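Local coordinates for fucolectin-related protein (Streptococcus pneumoniae, PDB 2WMF) that probably hydrolyses host blood-group carbohydrate antigens, as the family 98 glycoside hydrolase catalytic module of a pneumococcal protein linked to fucose utilization, at residues K336-N341 / S388-A393; N341-I346 / I395-S400. All blocks are in the same frame, centred on the assembly; numbering follows the deposited sequence.

In the fold
Leaving helix 328-334, the chain runs through 337-340, the central strand of a small three-stranded parallel sheet, and enters the loop at 341-346. It returns by strand 376-377 and helix 383-389; the turn that follows this helix meets the start of the central strand in interaction 1, closing a loop of 46 residues. Strand 394-396 then lies beside 337-340, and the turn beyond it meets the loop after the central strand in interaction 2. The two closures therefore cross, since their segments alternate along the chain. Val338 O to Leu396 N and Trp340 N to Leu396 O, probable hydrogen bonds, join them through the sheet, interaction 1 at the start of strand 337-340 and interaction 2 beyond its end.

Interaction 1: K336-N341 / S388-A393; sequences KAVFWN and SIFPNA
Val338 on the central strand of the small parallel sheet packs against Phe390, the first residue past helix 383-389, in the beta-alpha-beta crossover that leads from strand 376-377 over the central strand to strand 394-396. The methyl CG1 of Val338 sits over the middle of the Phe390 ring, 3.9 Å from its centroid and only 3° off the ring normal, a well-centred CH-pi contact. The valine puts this methyl anti to its own carbonyl carbon (chi1 -58°), which turns it toward the ring. Ile389 CG2 lies on the opposite face, nearer the rim, so the phenyl is held between two aliphatic groups; Ile377 of the outer strand 376-377 also touches it.

Polar contacts lie at the start of the strand. No direct hydrogen bond spans the two segments, but a water donates to both Lys336 O and Asn392 O, bridging the carbonyls. Behind it is a type I turn from Phe390 to Ala393, closed by Ala393 N to Phe390 O at 3.0 Å, which carries the chain from the helix into strand 394-396. At the end of that turn Ala393 CA approaches Lys336 O to 3.4 Å in a CA-H...O contact, with an angle of 133° at the hydrogen.

Interaction 2: N341-I346 / I395-S400; sequences NGEGRI and ILTKNS
Glu343 and Thr397 meet through one direct hydrogen bond: Thr397 OG1 donates to Glu343 OE1 across 3.0 Å. The hydroxyl comes to the carboxylate from above its plane, 61° out of it. Glu343 sets CG beside its backbone N (chi1 -56°) and continues extended, carrying OE1 to the threonine. Around this bond, Thr397 CG2 lies against Glu343 CD, and Asn399 CB comes within 3.8 Å of Glu343 OE1. On the backbone side, Lys398 CB packs on Glu343 O at 3.4 Å, while its CD passes by Gly344 CA.

A water links the two backbones. It accepts from Glu343 N and Lys398 N and donates to Gly344 O, the last at 2.6 Å. Gly344 takes a backbone conformation open essentially to glycine.

Further out, a type I turn from Thr397 to Ser400 presents the threonine. Thr397 N donates to Ser400 OG at 2.9 Å, nearly straight at 174°, and Asn399 N makes a weak bond to Thr397 OG1. In the other segment, Ile346 N donates to Asn341 OD1 at 2.8 Å, folding residues 341-346 back on themselves. Lys398 NZ bonds to Ser348 OG, and Arg345 forms a salt bridge with Glu379.

The loop and turn beyond the paired strands are thus joined by one hydroxyl and one bridging water. Because Thr397 OG1 donates a hydrogen bond to Glu343 and weakly accepts one from Asn399 N, the acidic side chain is coupled to the backbone of the turn, and the hydroxyl donor would be expected to favour the charged carboxylate, modestly since it comes from well above the plane.

Interaction 1: K336-N341 / S388-A393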
ATOM      1  N   LYS A 336       7.211 -14.068 -16.733  1.00 11.04           N
ATOM      2  CA  LYS A 336       7.510 -15.349 -17.386  1.00 11.58           C
ATOM      3  C   LYS A 336       6.364 -16.370 -17.340  1.00 11.07           C
ATOM      4  O   LYS A 336       6.343 -17.329 -18.125  1.00 11.23           O
ATOM      5  CB  LYS A 336       8.764 -15.976 -16.779  1.00 12.48           C
ATOM      6  CG  LYS A 336      10.005 -15.075 -16.693  1.00 16.15           C
ATOM      7  CD  LYS A 336      10.439 -14.534 -18.001  1.00 18.86           C
ATOM      8  CE  LYS A 336      11.640 -13.604 -17.766  1.00 19.76           C
ATOM      9  NZ  LYS A 336      12.188 -13.077 -19.050  1.00 23.43           N
ATOM     10  N   ALA A 337       5.451 -16.206 -16.394  1.00 10.14           N
ATOM     11  CA  ALA A 337       4.264 -17.056 -16.284  1.00 10.16           C
ATOM     12  C   ALA A 337       3.133 -16.273 -15.658  1.00 10.58           C
ATOM     13  O   ALA A 337       3.375 -15.356 -14.865  1.00  9.85           O
ATOM     14  CB  ALA A 337       4.540 -18.310 -15.393  1.00 11.14           C
ATOM     15  N   VAL A 338       1.895 -16.644 -16.040  1.00 10.72           N
ATOM     16  CA  VAL A 338       0.684 -16.166 -15.385  1.00  9.93           C
ATOM     17  C   VAL A 338      -0.159 -17.354 -14.999  1.00 10.05           C
ATOM     18  O   VAL A 338      -0.020 -18.450 -15.575  1.00 11.10           O
ATOM     19  CB  VAL A 338      -0.168 -15.203 -16.278  1.00  9.03           C
ATOM     20  CG1 VAL A 338       0.652 -14.025 -16.698  1.00 10.30           C
ATOM     21  CG2 VAL A 338      -0.782 -15.912 -17.512  1.00 10.04           C
ATOM     22  N   PHE A 339      -1.008 -17.159 -14.001  1.00 10.25           N
ATOM     23  CA  PHE A 339      -2.009 -18.156 -13.650  1.00  9.52           C
ATOM     24  C   PHE A 339      -3.356 -17.636 -14.134  1.00 10.00           C
ATOM     25  O   PHE A 339      -3.815 -16.562 -13.694  1.00 10.29           O
ATOM     26  CB  PHE A 339      -2.056 -18.420 -12.159  1.00  9.88           C
ATOM     27  CG  PHE A 339      -3.029 -19.524 -11.779  1.00  9.70           C
ATOM     28  CD1 PHE A 339      -2.606 -20.847 -11.668  1.00 11.95           C
ATOM     29  CD2 PHE A 339      -4.370 -19.247 -11.609  1.00 11.43           C
ATOM     30  CE1 PHE A 339      -3.495 -21.850 -11.354  1.00 12.81           C
ATOM     31  CE2 PHE A 339      -5.277 -20.249 -11.316  1.00 10.60           C
ATOM     32  CZ  PHE A 339      -4.837 -21.546 -11.187  1.00 10.20           C
ATOM     33  N   TRP A 340      -3.980 -18.403 -15.023  1.00 10.15           N
ATOM     34  CA  TRP A 340      -5.319 -18.115 -15.543  1.00 10.06           C
ATOM     35  C   TRP A 340      -6.369 -18.952 -14.835  1.00 10.28           C
ATOM     36  O   TRP A 340      -6.226 -20.192 -14.731  1.00 11.05           O
ATOM     37  CB  TRP A 340      -5.384 -18.435 -17.044  1.00 10.62           C
ATOM     38  CG  TRP A 340      -6.695 -18.098 -17.700  1.00 11.58           C
ATOM     39  CD1 TRP A 340      -7.422 -16.962 -17.549  1.00 11.50           C
ATOM     40  CD2 TRP A 340      -7.372 -18.884 -18.678  1.00 12.65           C
ATOM     41  NE1 TRP A 340      -8.544 -16.998 -18.350  1.00 11.67           N
ATOM     42  CE2 TRP A 340      -8.540 -18.178 -19.048  1.00 11.36           C
ATOM     43  CE3 TRP A 340      -7.146 -20.154 -19.226  1.00 14.38           C
ATOM     44  CZ2 TRP A 340      -9.459 -18.682 -19.971  1.00 12.23           C
ATOM     45  CZ3 TRP A 340      -8.078 -20.658 -20.157  1.00 14.54           C
ATOM     46  CH2 TRP A 340      -9.223 -19.923 -20.493  1.00 14.37           C
ATOM     47  N   ASN A 341      -7.384 -18.248 -14.360  1.00 10.23           N
ATOM     48  CA  ASN A 341      -8.512 -18.834 -13.630  1.00 10.68           C
ATOM     49  C   ASN A 341      -9.482 -19.583 -14.530  1.00 11.87           C
ATOM     50  O   ASN A 341     -10.526 -20.020 -14.059  1.00 14.69           O
ATOM     51  CB  ASN A 341      -9.323 -17.769 -12.898  1.00 10.14           C
ATOM     52  CG  ASN A 341      -8.854 -17.486 -11.502  1.00  9.87           C
ATOM     53  OD1 ASN A 341      -7.873 -18.054 -11.009  1.00  9.79           O
ATOM     54  ND2 ASN A 341      -9.603 -16.620 -10.835  1.00  8.62           N
ATOM     55  N   SER A 388      -2.071 -12.779 -26.409  1.00 16.93           N
ATOM     56  CA  SER A 388      -1.873 -11.471 -27.011  1.00 17.23           C
ATOM     57  C   SER A 388      -1.168 -10.469 -26.105  1.00 16.73           C
ATOM     58  O   SER A 388      -0.282  -9.723 -26.543  1.00 17.27           O
ATOM     59  CB  SER A 388      -3.230 -10.896 -27.437  1.00 18.28           C
ATOM     60  OG  SER A 388      -3.049  -9.672 -28.074  1.00 25.55           O
ATOM     61  N   ILE A 389      -1.542 -10.466 -24.822  1.00 14.46           N
ATOM     62  CA  ILE A 389      -0.964  -9.528 -23.857  1.00 14.58           C
ATOM     63  C   ILE A 389       0.461  -9.986 -23.431  1.00 14.61           C
ATOM     64  O   ILE A 389       1.352  -9.160 -23.300  1.00 16.05           O
ATOM     65  CB  ILE A 389      -1.849  -9.425 -22.602  1.00 13.51           C
ATOM     66  CG1 ILE A 389      -3.216  -8.803 -22.932  1.00 14.33           C
ATOM     67  CG2 ILE A 389      -1.186  -8.570 -21.529  1.00 14.73           C
ATOM     68  CD1 ILE A 389      -4.310  -9.076 -21.869  1.00 15.17           C
ATOM     69  N   PHE A 390       0.634 -11.301 -23.240  1.00 14.17           N
ATOM     70  CA  PHE A 390       1.854 -11.901 -22.669  1.00 14.93           C
ATOM     71  C   PHE A 390       2.365 -12.995 -23.665  1.00 14.98           C
ATOM     72  O   PHE A 390       2.412 -14.194 -23.354  1.00 15.39           O
ATOM     73  CB  PHE A 390       1.606 -12.590 -21.324  1.00 14.35           C
ATOM     74  CG  PHE A 390       1.007 -11.722 -20.238  1.00 12.90           C
ATOM     75  CD1 PHE A 390       1.841 -11.037 -19.354  1.00 12.50           C
ATOM     76  CD2 PHE A 390      -0.380 -11.710 -20.010  1.00 12.50           C
ATOM     77  CE1 PHE A 390       1.275 -10.283 -18.263  1.00 12.70           C
ATOM     78  CE2 PHE A 390      -0.930 -10.981 -18.924  1.00 12.68           C
ATOM     79  CZ  PHE A 390      -0.091 -10.272 -18.089  1.00 13.04           C
ATOM     80  N   PRO A 391       2.771 -12.578 -24.874  1.00 14.93           N
ATOM     81  CA  PRO A 391       3.099 -13.634 -25.847  1.00 16.71           C
ATOM     82  C   PRO A 391       4.228 -14.595 -25.422  1.00 17.35           C
ATOM     83  O   PRO A 391       4.265 -15.747 -25.903  1.00 19.38           O
ATOM     84  CB  PRO A 391       3.442 -12.847 -27.119  1.00 16.50           C
ATOM     85  CG  PRO A 391       3.786 -11.469 -26.626  1.00 15.25           C
ATOM     86  CD  PRO A 391       2.878 -11.232 -25.445  1.00 15.08           C
ATOM     87  N   ASN A 392       5.107 -14.134 -24.528  1.00 17.15           N
ATOM     88  CA  ASN A 392       6.256 -14.898 -24.066  1.00 18.13           C
ATOM     89  C   ASN A 392       6.055 -15.588 -22.727  1.00 18.12           C
ATOM     90  O   ASN A 392       6.967 -16.304 -22.295  1.00 19.39           O
ATOM     91  CB  ASN A 392       7.517 -14.012 -24.010  1.00 19.34           C
ATOM     92  CG  ASN A 392       7.814 -13.338 -25.357  1.00 23.21           C
ATOM     93  OD1 ASN A 392       8.006 -12.126 -25.428  1.00 29.62           O
ATOM     94  ND2 ASN A 392       7.782 -14.121 -26.423  1.00 26.32           N
ATOM     95  N   ALA A 393       4.893 -15.429 -22.090  1.00 16.23           N
ATOM     96  CA  ALA A 393       4.631 -16.076 -20.782  1.00 15.88           C
ATOM     97  C   ALA A 393       4.002 -17.463 -20.912  1.00 15.26           C
ATOM     98  O   ALA A 393       3.161 -17.693 -21.791  1.00 16.35           O
ATOM     99  CB  ALA A 393       3.729 -15.186 -19.946  1.00 14.73           C
TER
HETATM  100  O   HOH W   1       8.155 -17.647 -20.104  1.00 20.27           O

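Interaction 2: N341-I346 / I395-S400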
ATOM      1  N   ASN A 341      -7.384 -18.248 -14.360  1.00 10.23           N
ATOM      2  CA  ASN A 341      -8.512 -18.834 -13.630  1.00 10.68           C
ATOM      3  C   ASN A 341      -9.482 -19.583 -14.530  1.00 11.87           C
ATOM      4  O   ASN A 341     -10.526 -20.020 -14.059  1.00 14.69           O
ATOM      5  CB  ASN A 341      -9.323 -17.769 -12.898  1.00 10.14           C
ATOM      6  CG  ASN A 341      -8.854 -17.486 -11.502  1.00  9.87           C
ATOM      7  OD1 ASN A 341      -7.873 -18.054 -11.009  1.00  9.79           O
ATOM      8  ND2 ASN A 341      -9.603 -16.620 -10.835  1.00  8.62           N
ATOM      9  N   GLY A 342      -9.162 -19.779 -15.803  1.00 13.03           N
ATOM     10  CA  GLY A 342     -10.111 -20.393 -16.767  1.00 14.35           C
ATOM     11  C   GLY A 342     -10.420 -21.877 -16.642  1.00 15.05           C
ATOM     12  O   GLY A 342     -11.409 -22.315 -17.225  1.00 17.34           O
ATOM     13  N   GLU A 343      -9.597 -22.644 -15.932  1.00 14.73           N
ATOM     14  CA  GLU A 343      -9.819 -24.098 -15.724  1.00 16.06           C
ATOM     15  C   GLU A 343      -9.771 -24.425 -14.223  1.00 15.56           C
ATOM     16  O   GLU A 343      -9.175 -25.436 -13.809  1.00 17.50           O
ATOM     17  CB  GLU A 343      -8.803 -24.951 -16.516  1.00 16.93           C
ATOM     18  CG  GLU A 343      -8.809 -24.631 -17.987  1.00 19.09           C
ATOM     19  CD  GLU A 343      -7.703 -25.254 -18.823  1.00 22.36           C
ATOM     20  OE1 GLU A 343      -6.897 -26.097 -18.359  1.00 27.96           O
ATOM     21  OE2 GLU A 343      -7.641 -24.824 -20.001  1.00 30.59           O
ATOM     22  N   GLY A 344     -10.366 -23.538 -13.426  1.00 15.33           N
ATOM     23  CA  GLY A 344     -10.341 -23.630 -11.978  1.00 13.99           C
ATOM     24  C   GLY A 344      -9.641 -22.424 -11.404  1.00 13.14           C
ATOM     25  O   GLY A 344      -8.651 -21.986 -11.961  1.00 13.61           O
ATOM     26  N   ARG A 345     -10.122 -21.915 -10.274  1.00 12.04           N
ATOM     27  CA  ARG A 345      -9.772 -20.575  -9.808  1.00 11.71           C
ATOM     28  C   ARG A 345      -8.761 -20.607  -8.671  1.00 11.25           C
ATOM     29  O   ARG A 345      -8.678 -21.574  -7.900  1.00 10.81           O
ATOM     30  CB  ARG A 345     -11.016 -19.792  -9.385  1.00 11.38           C
ATOM     31  CG  ARG A 345     -12.021 -19.643 -10.516  1.00 11.84           C
ATOM     32  CD  ARG A 345     -13.466 -19.520 -10.084  1.00 10.22           C
ATOM     33  NE  ARG A 345     -14.292 -19.620 -11.280  1.00  9.68           N
ATOM     34  CZ  ARG A 345     -14.608 -20.756 -11.910  1.00 11.41           C
ATOM     35  NH1 ARG A 345     -14.243 -21.936 -11.408  1.00 11.33           N
ATOM     36  NH2 ARG A 345     -15.259 -20.714 -13.063  1.00 11.79           N
ATOM     37  N   ILE A 346      -7.978 -19.543  -8.587  1.00 11.49           N
ATOM     38  CA  ILE A 346      -6.955 -19.429  -7.538  1.00 11.67           C
ATOM     39  C   ILE A 346      -7.596 -19.493  -6.123  1.00 11.72           C
ATOM     40  O   ILE A 346      -6.955 -19.949  -5.157  1.00 10.56           O
ATOM     41  CB  ILE A 346      -6.081 -18.151  -7.731  1.00 11.28           C
ATOM     42  CG1 ILE A 346      -4.810 -18.261  -6.879  1.00 14.22           C
ATOM     43  CG2 ILE A 346      -6.862 -16.836  -7.425  1.00 12.12           C
ATOM     44  CD1 ILE A 346      -3.873 -19.328  -7.340  1.00 12.86           C
ATOM     45  N   ILE A 395       1.250 -19.899 -19.773  1.00 12.87           N
ATOM     46  CA  ILE A 395      -0.066 -19.794 -19.137  1.00 13.15           C
ATOM     47  C   ILE A 395      -0.316 -21.056 -18.269  1.00 13.12           C
ATOM     48  O   ILE A 395      -0.490 -22.177 -18.769  1.00 14.29           O
ATOM     49  CB  ILE A 395      -1.195 -19.575 -20.166  1.00 13.58           C
ATOM     50  CG1 ILE A 395      -0.884 -18.380 -21.075  1.00 14.55           C
ATOM     51  CG2 ILE A 395      -2.581 -19.407 -19.465  1.00 13.49           C
ATOM     52  CD1 ILE A 395      -1.883 -18.216 -22.183  1.00 14.85           C
ATOM     53  N   LEU A 396      -0.276 -20.877 -16.960  1.00 11.33           N
ATOM     54  CA  LEU A 396      -0.588 -21.978 -16.010  1.00 12.73           C
ATOM     55  C   LEU A 396      -2.076 -21.951 -15.721  1.00 12.80           C
ATOM     56  O   LEU A 396      -2.667 -20.886 -15.657  1.00 12.43           O
ATOM     57  CB  LEU A 396       0.196 -21.835 -14.696  1.00 13.03           C
ATOM     58  CG  LEU A 396       1.693 -22.132 -14.802  1.00 16.05           C
ATOM     59  CD1 LEU A 396       2.415 -21.722 -13.526  1.00 19.03           C
ATOM     60  CD2 LEU A 396       1.923 -23.609 -15.142  1.00 17.71           C
ATOM     61  N   THR A 397      -2.674 -23.121 -15.580  1.00 12.70           N
ATOM     62  CA  THR A 397      -4.046 -23.235 -15.105  1.00 13.33           C
ATOM     63  C   THR A 397      -4.057 -24.296 -13.996  1.00 13.53           C
ATOM     64  O   THR A 397      -3.029 -24.936 -13.713  1.00 15.08           O
ATOM     65  CB  THR A 397      -5.010 -23.671 -16.227  1.00 12.78           C
ATOM     66  OG1 THR A 397      -4.800 -25.054 -16.544  1.00 14.91           O
ATOM     67  CG2 THR A 397      -4.887 -22.796 -17.486  1.00 12.65           C
ATOM     68  N   LYS A 398      -5.194 -24.455 -13.329  1.00 14.73           N
ATOM     69  CA  LYS A 398      -5.275 -25.375 -12.226  1.00 15.90           C
ATOM     70  C   LYS A 398      -5.019 -26.801 -12.693  1.00 16.59           C
ATOM     71  O   LYS A 398      -4.545 -27.598 -11.907  1.00 18.40           O
ATOM     72  CB  LYS A 398      -6.636 -25.311 -11.561  1.00 15.46           C
ATOM     73  CG  LYS A 398      -6.722 -26.153 -10.238  1.00 16.92           C
ATOM     74  CD  LYS A 398      -8.002 -25.895  -9.475  1.00 16.78           C
ATOM     75  CE  LYS A 398      -8.181 -26.952  -8.402  1.00 18.32           C
ATOM     76  NZ  LYS A 398      -9.333 -26.636  -7.617  1.00 19.60           N
ATOM     77  N   ASN A 399      -5.267 -27.072 -13.965  1.00 17.25           N
ATOM     78  CA  ASN A 399      -5.061 -28.397 -14.578  1.00 18.22           C
ATOM     79  C   ASN A 399      -3.706 -28.580 -15.278  1.00 18.00           C
ATOM     80  O   ASN A 399      -3.430 -29.619 -15.905  1.00 18.22           O
ATOM     81  CB  ASN A 399      -6.196 -28.635 -15.568  1.00 19.95           C
ATOM     82  CG  ASN A 399      -7.546 -28.870 -14.864  1.00 23.40           C
ATOM     83  OD1 ASN A 399      -7.605 -29.134 -13.648  1.00 27.52           O
ATOM     84  ND2 ASN A 399      -8.630 -28.762 -15.625  1.00 27.01           N
ATOM     85  N   SER A 400      -2.829 -27.612 -15.112  1.00 16.44           N
ATOM     86  CA  SER A 400      -1.483 -27.727 -15.663  1.00 16.39           C
ATOM     87  C   SER A 400      -0.702 -28.875 -15.026  1.00 16.30           C
ATOM     88  O   SER A 400      -0.522 -28.902 -13.810  1.00 15.37           O
ATOM     89  CB  SER A 400      -0.700 -26.423 -15.489  1.00 15.55           C
ATOM     90  OG  SER A 400      -1.173 -25.455 -16.410  1.00 15.81           O
TER
HETATM   91  O   HOH W   2      -7.276 -22.516 -14.100  1.00 11.71           O